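Local coordinates for protein ecdysteroid-phosphate phosphatase (Bombyx mori, PDB 3C7T) that hydrolyses phosphorylated ecdysteroids, ecdysone 22-phosphate above all, to the active hormones, and also has protein tyrosine phosphatase activity, at residues L10-R15 with L91-T96; Y86-L91 with I190-T195. All blocks are in the same frame, centred on the assembly; numbering follows the deposited sequence.

How the contacts relate
Contacts 1 and 2 build most of the tungstate site of the phosphoglycerate mutase-like (PGM) domain, their centres about 7 Å apart and both near the centre of the folded chain. Strands 84-87, 187-191 and 5-11 run parallel side by side in the mixed sheet, and the site lies at the end of these strands, beside helices 91-104 and 193-204. The segments alternate along the chain: 10-15 comes first, then the continuous run 86-96, whose Leu91 belongs to both contacts, and last 190-195. Gly191 joins the two contacts through probable backbone hydrogen bonds to Leu10 and His12. Residues far apart in sequence thus converge on one oxyanion, His12 from contact 1 and His192 from contact 2.

Contact 1: L10-R15 with L91-T96; sequences LRHGER and LRCVET. With WO4 (tungstate(VI)ion), chain E.
The chain of Arg92 passes over one face of the His12 ring in the phosphate pocket of the histidine phosphatase fold, where Arg11, His12 and Gly13 form the RHG motif. The first torsion of Arg92 (chi1 59°) sets CG between the backbone N and the carbonyl carbon, and the extended chain crosses the imidazole with CD over its centre, a CH-pi contact 3.6 Å from the centroid. CG of Arg11 lies towards the rim of the opposite face. Held between them, the ring points NE2 at the tungsten, 2.5 Å away, the place of the phosphohistidine intermediate. ND1 gives a nearly straight hydrogen bond (172°) to Gly13 O, close to the ring plane, which fixes the ring's rotation.

Packing is tight around His12, with Arg92 CD over its ring and Thr96 OG1 3.3 Å from its CA; Leu10 CD2 on Thr96 CG2 forms the apolar flank beside Ile190. On the side of partly exposed Arg15 the contact is more polar and nearer solvent. There its guanidinium stacks on that of Arg92, planes 18° apart; the tungstate probably offsets the repulsion. Arg15 NH1 bonds to O3, Arg92 gives both NE and NH2 to O4, and Asp17 forms a salt bridge with Arg15 NE. At the buried end Thr96 OG1 accepts the N-H of Gly13 at 3.1 Å and passes its own hydrogen to Arg92 O, 2.6 Å away.

Contact 2: Y86-L91 with I190-T195; sequences YASPAL and IGHAIT. With WO4 (tungstate(VI)ion), chain E.
Ser88 and His192 meet through their side chains, Ser88 OG lying 2.8 Å from His192 NE2 in a hydrogen bond that either could donate. The serine oxygen stands anti to its backbone N (chi1 160°) and sits at the edge of the imidazole, near its plane. Ala90 N gives it a further, weak hydrogen bond.

From CB outward, the histidine lies between the tungstate and this serine. CB packs 3.8 Å from tungstate O1, and chi1 of -58° sets CG anti to the carbonyl carbon, 3.6 Å from tungstate O4. On one side of the ring, ND1 donates to tungstate O4 over 2.6 Å, almost straight at 169° and in the ring plane. CE1, between the two nitrogens, touches Ala90 CB at 3.9 Å; CD2 faces Ser88 CB and OG, and NE2 completes the circuit at the serine. With both nitrogens engaged, the ring's rotation is well defined, and Phe119 meets it with its ring nearly perpendicular. An alanine in place of His192 would probably leave tungstate O4 without this donor and Ser88 OG without its imidazole partner.

The two segments leave neighbouring parallel strands of the mixed sheet of the histidine phosphatase fold. Strand 84-87 pairs with strand 187-191: Ile190 N donates to Tyr86 O, and Ser88 N to Ile190 O at 3.0 Å. Between these two bonds Ala87 CA makes a CA-H...O contact with the same Ile190 O, and Ala87 and Ile190 direct their side chains to one face of the sheet. Beyond the strand, His192 N donates to Thr195 OG1 over 2.8 Å, and Ala193 N donates a hydrogen bond to tungstate O1.

Contact 1: L10-R15 with L91-T96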
ATOM      1  N   LEU A  10      -2.334  12.861  13.379  1.00 17.83           N
ATOM      2  CA  LEU A  10      -1.959  11.968  12.280  1.00 17.48           C
ATOM      3  C   LEU A  10      -1.506  12.772  11.063  1.00 17.38           C
ATOM      4  O   LEU A  10      -2.246  13.639  10.590  1.00 18.42           O
ATOM      5  CB  LEU A  10      -3.173  11.102  11.934  1.00 17.52           C
ATOM      6  CG  LEU A  10      -3.105  10.058  10.814  1.00 17.52           C
ATOM      7  CD1 LEU A  10      -2.148   8.910  11.191  1.00 19.20           C
ATOM      8  CD2 LEU A  10      -4.457   9.497  10.549  1.00 19.02           C
ATOM      9  N   ARG A  11      -0.307  12.495  10.540  1.00 17.00           N
ATOM     10  CA  ARG A  11       0.086  13.088   9.243  1.00 16.77           C
ATOM     11  C   ARG A  11      -0.698  12.412   8.093  1.00 18.09           C
ATOM     12  O   ARG A  11      -1.051  11.220   8.167  1.00 17.77           O
ATOM     13  CB  ARG A  11       1.608  12.947   8.995  1.00 17.88           C
ATOM     14  CG  ARG A  11       2.099  13.759   7.806  1.00 17.74           C
ATOM     15  CD  ARG A  11       3.566  13.479   7.489  1.00 17.34           C
ATOM     16  NE  ARG A  11       3.948  14.131   6.255  1.00 16.91           N
ATOM     17  CZ  ARG A  11       4.924  13.693   5.449  1.00 19.01           C
ATOM     18  NH1 ARG A  11       5.619  12.589   5.730  1.00 19.74           N
ATOM     19  NH2 ARG A  11       5.183  14.332   4.327  1.00 20.46           N
ATOM     20  N   HIS A  12      -0.963  13.167   7.030  1.00 16.69           N
ATOM     21  CA  HIS A  12      -1.645  12.626   5.864  1.00 16.67           C
ATOM     22  C   HIS A  12      -0.815  11.470   5.264  1.00 17.04           C
ATOM     23  O   HIS A  12       0.384  11.320   5.560  1.00 16.78           O
ATOM     24  CB  HIS A  12      -1.799  13.731   4.828  1.00 16.02           C
ATOM     25  CG  HIS A  12      -0.490  14.327   4.417  1.00 14.90           C
ATOM     26  ND1 HIS A  12       0.415  13.663   3.604  1.00 14.17           N
ATOM     27  CD2 HIS A  12       0.079  15.512   4.736  1.00 16.75           C
ATOM     28  CE1 HIS A  12       1.480  14.430   3.434  1.00 18.79           C
ATOM     29  NE2 HIS A  12       1.308  15.547   4.128  1.00 13.91           N
ATOM     30  N   GLY A  13      -1.449  10.665   4.405  1.00 17.14           N
ATOM     31  CA  GLY A  13      -0.774   9.552   3.759  1.00 16.38           C
ATOM     32  C   GLY A  13       0.009  10.023   2.543  1.00 17.18           C
ATOM     33  O   GLY A  13       0.145  11.229   2.297  1.00 16.25           O
ATOM     34  N   GLU A  14       0.520   9.058   1.780  1.00 15.93           N
ATOM     35  CA  GLU A  14       1.360   9.307   0.592  1.00 16.54           C
ATOM     36  C   GLU A  14       0.688  10.229  -0.424  1.00 15.24           C
ATOM     37  O   GLU A  14      -0.463  10.007  -0.797  1.00 14.41           O
ATOM     38  CB  GLU A  14       1.692   7.967  -0.087  1.00 16.80           C
ATOM     39  CG  GLU A  14       2.556   8.093  -1.343  1.00 17.70           C
ATOM     40  CD  GLU A  14       2.892   6.753  -1.974  1.00 23.66           C
ATOM     41  OE1 GLU A  14       2.020   6.141  -2.646  1.00 23.93           O
ATOM     42  OE2 GLU A  14       4.059   6.326  -1.821  1.00 23.92           O
ATOM     43  N   ARG A  15       1.423  11.256  -0.871  1.00 15.52           N
ATOM     44  CA  ARG A  15       0.878  12.265  -1.797  1.00 16.30           C
ATOM     45  C   ARG A  15       1.132  11.918  -3.263  1.00 16.38           C
ATOM     46  O   ARG A  15       2.255  11.516  -3.626  1.00 16.68           O
ATOM     47  CB  ARG A  15       1.564  13.619  -1.518  1.00 16.31           C
ATOM     48  CG  ARG A  15       1.089  14.280  -0.233  1.00 19.31           C
ATOM     49  CD  ARG A  15       2.002  15.406   0.154  1.00 18.71           C
ATOM     50  NE  ARG A  15       2.032  16.524  -0.806  1.00 20.33           N
ATOM     51  CZ  ARG A  15       2.462  17.756  -0.501  1.00 19.74           C
ATOM     52  NH1 ARG A  15       2.904  18.026   0.720  1.00 22.97           N
ATOM     53  NH2 ARG A  15       2.447  18.735  -1.418  1.00 19.92           N
ATOM     54  N   LEU A  91      -6.691  18.650   0.617  1.00 19.35           N
ATOM     55  CA  LEU A  91      -7.385  17.446   0.158  1.00 19.36           C
ATOM     56  C   LEU A  91      -6.743  16.179   0.688  1.00 19.07           C
ATOM     57  O   LEU A  91      -7.463  15.228   1.038  1.00 19.80           O
ATOM     58  CB  LEU A  91      -7.447  17.359  -1.364  1.00 19.98           C
ATOM     59  CG  LEU A  91      -8.064  16.072  -1.900  1.00 20.20           C
ATOM     60  CD1 LEU A  91      -9.539  15.912  -1.437  1.00 19.76           C
ATOM     61  CD2 LEU A  91      -7.886  15.972  -3.448  1.00 21.03           C
ATOM     62  N   ARG A  92      -5.416  16.151   0.748  1.00 18.19           N
ATOM     63  CA  ARG A  92      -4.705  14.961   1.276  1.00 18.66           C
ATOM     64  C   ARG A  92      -5.088  14.634   2.726  1.00 18.77           C
ATOM     65  O   ARG A  92      -5.128  13.461   3.131  1.00 19.15           O
ATOM     66  CB  ARG A  92      -3.189  15.146   1.131  1.00 18.89           C
ATOM     67  CG  ARG A  92      -2.648  16.371   1.866  1.00 17.64           C
ATOM     68  CD  ARG A  92      -1.179  16.571   1.531  1.00 16.52           C
ATOM     69  NE  ARG A  92      -0.537  17.783   2.046  1.00 19.73           N
ATOM     70  CZ  ARG A  92      -0.573  18.992   1.463  1.00 19.59           C
ATOM     71  NH1 ARG A  92      -1.307  19.220   0.362  1.00 19.81           N
ATOM     72  NH2 ARG A  92       0.100  19.999   2.015  1.00 19.04           N
ATOM     73  N   CYS A  93      -5.376  15.669   3.501  1.00 18.73           N
ATOM     74  CA  CYS A  93      -5.734  15.490   4.914  1.00 18.89           C
ATOM     75  C   CYS A  93      -7.176  15.000   5.063  1.00 19.14           C
ATOM     76  O   CYS A  93      -7.467  14.088   5.859  1.00 18.40           O
ATOM     77  CB  CYS A  93      -5.492  16.777   5.709  1.00 19.00           C
ATOM     78  SG  CYS A  93      -3.809  17.424   5.516  1.00 22.40           S
ATOM     79  N   VAL A  94      -8.089  15.607   4.312  1.00 19.43           N
ATOM     80  CA  VAL A  94      -9.483  15.135   4.322  1.00 19.96           C
ATOM     81  C   VAL A  94      -9.582  13.682   3.809  1.00 19.63           C
ATOM     82  O   VAL A  94     -10.311  12.852   4.374  1.00 19.18           O
ATOM     83  CB  VAL A  94     -10.419  16.063   3.525  1.00 19.94           C
ATOM     84  CG1 VAL A  94     -11.868  15.593   3.700  1.00 21.49           C
ATOM     85  CG2 VAL A  94     -10.277  17.518   4.032  1.00 19.16           C
ATOM     86  N   GLU A  95      -8.825  13.349   2.772  1.00 18.96           N
ATOM     87  CA  GLU A  95      -8.826  11.963   2.316  1.00 19.53           C
ATOM     88  C   GLU A  95      -8.198  11.028   3.328  1.00 18.84           C
ATOM     89  O   GLU A  95      -8.676   9.912   3.483  1.00 19.24           O
ATOM     90  CB  GLU A  95      -8.146  11.821   0.959  1.00 19.92           C
ATOM     91  CG  GLU A  95      -8.893  12.526  -0.181  1.00 21.78           C
ATOM     92  CD  GLU A  95      -8.233  12.260  -1.546  1.00 27.85           C
ATOM     93  OE1 GLU A  95      -6.987  12.330  -1.640  1.00 29.83           O
ATOM     94  OE2 GLU A  95      -8.957  11.997  -2.531  1.00 32.71           O
ATOM     95  N   THR A  96      -7.170  11.479   4.046  1.00 17.75           N
ATOM     96  CA  THR A  96      -6.593  10.638   5.091  1.00 17.47           C
ATOM     97  C   THR A  96      -7.656  10.379   6.167  1.00 17.49           C
ATOM     98  O   THR A  96      -7.789   9.259   6.685  1.00 17.00           O
ATOM     99  CB  THR A  96      -5.337  11.258   5.668  1.00 18.23           C
ATOM    100  OG1 THR A  96      -4.408  11.451   4.591  1.00 14.77           O
ATOM    101  CG2 THR A  96      -4.693  10.322   6.769  1.00 19.15           C
TER
HETATM  102  W   WO4 E   1       2.866  17.458   4.433  1.00 20.56           W
HETATM  103  O1  WO4 E   1       3.098  16.732   6.210  1.00 20.07           O
HETATM  104  O2  WO4 E   1       4.151  18.968   4.573  1.00 18.66           O
HETATM  105  O3  WO4 E   1       3.572  16.499   2.844  1.00 13.35           O
HETATM  106  O4  WO4 E   1       1.178  18.390   4.060  1.00 18.26           O

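Contact 2: Y86-L91 with I190-T195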
ATOM      1  N   TYR A  86     -11.068  16.004  13.258  1.00 23.28           N
ATOM      2  CA  TYR A  86     -10.753  17.318  12.677  1.00 23.09           C
ATOM      3  C   TYR A  86      -9.661  17.132  11.627  1.00 22.84           C
ATOM      4  O   TYR A  86      -8.685  16.425  11.876  1.00 23.82           O
ATOM      5  CB  TYR A  86     -10.284  18.297  13.763  1.00 23.39           C
ATOM      6  CG  TYR A  86     -11.305  18.490  14.868  1.00 24.91           C
ATOM      7  CD1 TYR A  86     -11.391  17.579  15.921  1.00 25.41           C
ATOM      8  CD2 TYR A  86     -12.194  19.572  14.848  1.00 26.20           C
ATOM      9  CE1 TYR A  86     -12.336  17.749  16.943  1.00 26.03           C
ATOM     10  CE2 TYR A  86     -13.142  19.758  15.872  1.00 26.51           C
ATOM     11  CZ  TYR A  86     -13.205  18.834  16.907  1.00 26.63           C
ATOM     12  OH  TYR A  86     -14.123  18.974  17.918  1.00 28.23           O
ATOM     13  N   ALA A  87      -9.831  17.763  10.467  1.00 21.92           N
ATOM     14  CA  ALA A  87      -8.868  17.640   9.380  1.00 21.31           C
ATOM     15  C   ALA A  87      -8.505  18.998   8.815  1.00 21.65           C
ATOM     16  O   ALA A  87      -9.366  19.873   8.667  1.00 22.00           O
ATOM     17  CB  ALA A  87      -9.407  16.758   8.291  1.00 20.30           C
ATOM     18  N   SER A  88      -7.219  19.170   8.498  1.00 21.39           N
ATOM     19  CA  SER A  88      -6.772  20.324   7.735  1.00 20.74           C
ATOM     20  C   SER A  88      -7.569  20.358   6.433  1.00 20.31           C
ATOM     21  O   SER A  88      -7.983  19.321   5.957  1.00 20.23           O
ATOM     22  CB  SER A  88      -5.283  20.155   7.420  1.00 20.47           C
ATOM     23  OG  SER A  88      -4.912  20.977   6.346  1.00 22.14           O
ATOM     24  N   PRO A  89      -7.818  21.554   5.865  1.00 20.28           N
ATOM     25  CA  PRO A  89      -8.638  21.594   4.654  1.00 20.66           C
ATOM     26  C   PRO A  89      -7.933  21.106   3.367  1.00 20.06           C
ATOM     27  O   PRO A  89      -8.592  21.013   2.321  1.00 20.40           O
ATOM     28  CB  PRO A  89      -9.039  23.081   4.558  1.00 20.75           C
ATOM     29  CG  PRO A  89      -7.927  23.796   5.229  1.00 20.55           C
ATOM     30  CD  PRO A  89      -7.435  22.902   6.324  1.00 20.17           C
ATOM     31  N   ALA A  90      -6.628  20.794   3.442  1.00 20.19           N
ATOM     32  CA  ALA A  90      -5.890  20.199   2.313  1.00 18.97           C
ATOM     33  C   ALA A  90      -6.546  18.885   1.927  1.00 19.52           C
ATOM     34  O   ALA A  90      -6.877  18.062   2.813  1.00 19.96           O
ATOM     35  CB  ALA A  90      -4.415  19.961   2.686  1.00 18.80           C
ATOM     36  N   LEU A  91      -6.691  18.650   0.617  1.00 19.35           N
ATOM     37  CA  LEU A  91      -7.385  17.446   0.158  1.00 19.36           C
ATOM     38  C   LEU A  91      -6.743  16.179   0.688  1.00 19.07           C
ATOM     39  O   LEU A  91      -7.463  15.228   1.038  1.00 19.80           O
ATOM     40  CB  LEU A  91      -7.447  17.359  -1.364  1.00 19.98           C
ATOM     41  CG  LEU A  91      -8.064  16.072  -1.900  1.00 20.20           C
ATOM     42  CD1 LEU A  91      -9.539  15.912  -1.437  1.00 19.76           C
ATOM     43  CD2 LEU A  91      -7.886  15.972  -3.448  1.00 21.03           C
ATOM     44  N   ILE A 190      -6.113  15.437  11.978  1.00 20.02           N
ATOM     45  CA  ILE A 190      -5.497  14.825  10.799  1.00 19.96           C
ATOM     46  C   ILE A 190      -4.981  15.929   9.911  1.00 20.00           C
ATOM     47  O   ILE A 190      -5.749  16.761   9.401  1.00 19.01           O
ATOM     48  CB  ILE A 190      -6.467  13.879  10.083  1.00 20.27           C
ATOM     49  CG1 ILE A 190      -6.799  12.728  11.044  1.00 22.96           C
ATOM     50  CG2 ILE A 190      -5.843  13.378   8.751  1.00 20.13           C
ATOM     51  CD1 ILE A 190      -7.994  11.865  10.665  1.00 25.86           C
ATOM     52  N   GLY A 191      -3.662  15.967   9.758  1.00 19.66           N
ATOM     53  CA  GLY A 191      -3.029  17.143   9.171  1.00 19.92           C
ATOM     54  C   GLY A 191      -1.695  16.864   8.509  1.00 20.03           C
ATOM     55  O   GLY A 191      -1.576  16.008   7.639  1.00 20.69           O
ATOM     56  N   HIS A 192      -0.698  17.616   8.944  1.00 19.86           N
ATOM     57  CA  HIS A 192       0.583  17.741   8.269  1.00 19.74           C
ATOM     58  C   HIS A 192       1.656  17.198   9.223  1.00 19.98           C
ATOM     59  O   HIS A 192       1.327  16.808  10.340  1.00 20.68           O
ATOM     60  CB  HIS A 192       0.801  19.228   7.930  1.00 19.19           C
ATOM     61  CG  HIS A 192      -0.291  19.812   7.079  1.00 18.10           C
ATOM     62  ND1 HIS A 192      -0.348  19.645   5.709  1.00 19.34           N
ATOM     63  CD2 HIS A 192      -1.385  20.533   7.417  1.00 20.22           C
ATOM     64  CE1 HIS A 192      -1.433  20.240   5.242  1.00 21.90           C
ATOM     65  NE2 HIS A 192      -2.072  20.800   6.259  1.00 22.25           N
ATOM     66  N   ALA A 193       2.922  17.168   8.806  1.00 22.28           N
ATOM     67  CA  ALA A 193       4.002  16.622   9.650  1.00 22.33           C
ATOM     68  C   ALA A 193       4.091  17.388  10.978  1.00 23.63           C
ATOM     69  O   ALA A 193       4.260  16.786  12.051  1.00 24.31           O
ATOM     70  CB  ALA A 193       5.336  16.648   8.913  1.00 22.67           C
ATOM     71  N   ILE A 194       3.897  18.707  10.890  1.00 22.92           N
ATOM     72  CA  ILE A 194       3.997  19.629  12.030  1.00 23.30           C
ATOM     73  C   ILE A 194       2.838  19.467  13.050  1.00 22.66           C
ATOM     74  O   ILE A 194       2.957  19.856  14.232  1.00 23.36           O
ATOM     75  CB  ILE A 194       4.105  21.089  11.490  1.00 23.37           C
ATOM     76  CG1 ILE A 194       4.517  22.098  12.574  1.00 26.05           C
ATOM     77  CG2 ILE A 194       2.810  21.521  10.781  1.00 23.34           C
ATOM     78  CD1 ILE A 194       5.805  21.765  13.274  1.00 28.25           C
ATOM     79  N   THR A 195       1.728  18.877  12.601  1.00 22.40           N
ATOM     80  CA  THR A 195       0.518  18.716  13.414  1.00 21.97           C
ATOM     81  C   THR A 195       0.774  17.954  14.714  1.00 22.67           C
ATOM     82  O   THR A 195       0.186  18.277  15.774  1.00 21.49           O
ATOM     83  CB  THR A 195      -0.604  18.038  12.603  1.00 22.67           C
ATOM     84  OG1 THR A 195      -0.899  18.860  11.476  1.00 21.48           O
ATOM     85  CG2 THR A 195      -1.903  17.840  13.456  1.00 22.33           C
TER
HETATM   86  W   WO4 E   1       2.866  17.458   4.433  1.00 20.56           W
HETATM   87  O1  WO4 E   1       3.098  16.732   6.210  1.00 20.07           O
HETATM   88  O2  WO4 E   1       4.151  18.968   4.573  1.00 18.66           O
HETATM   89  O3  WO4 E   1       3.572  16.499   2.844  1.00 13.35           O
HETATM   90  O4  WO4 E   1       1.178  18.390   4.060  1.00 18.26           O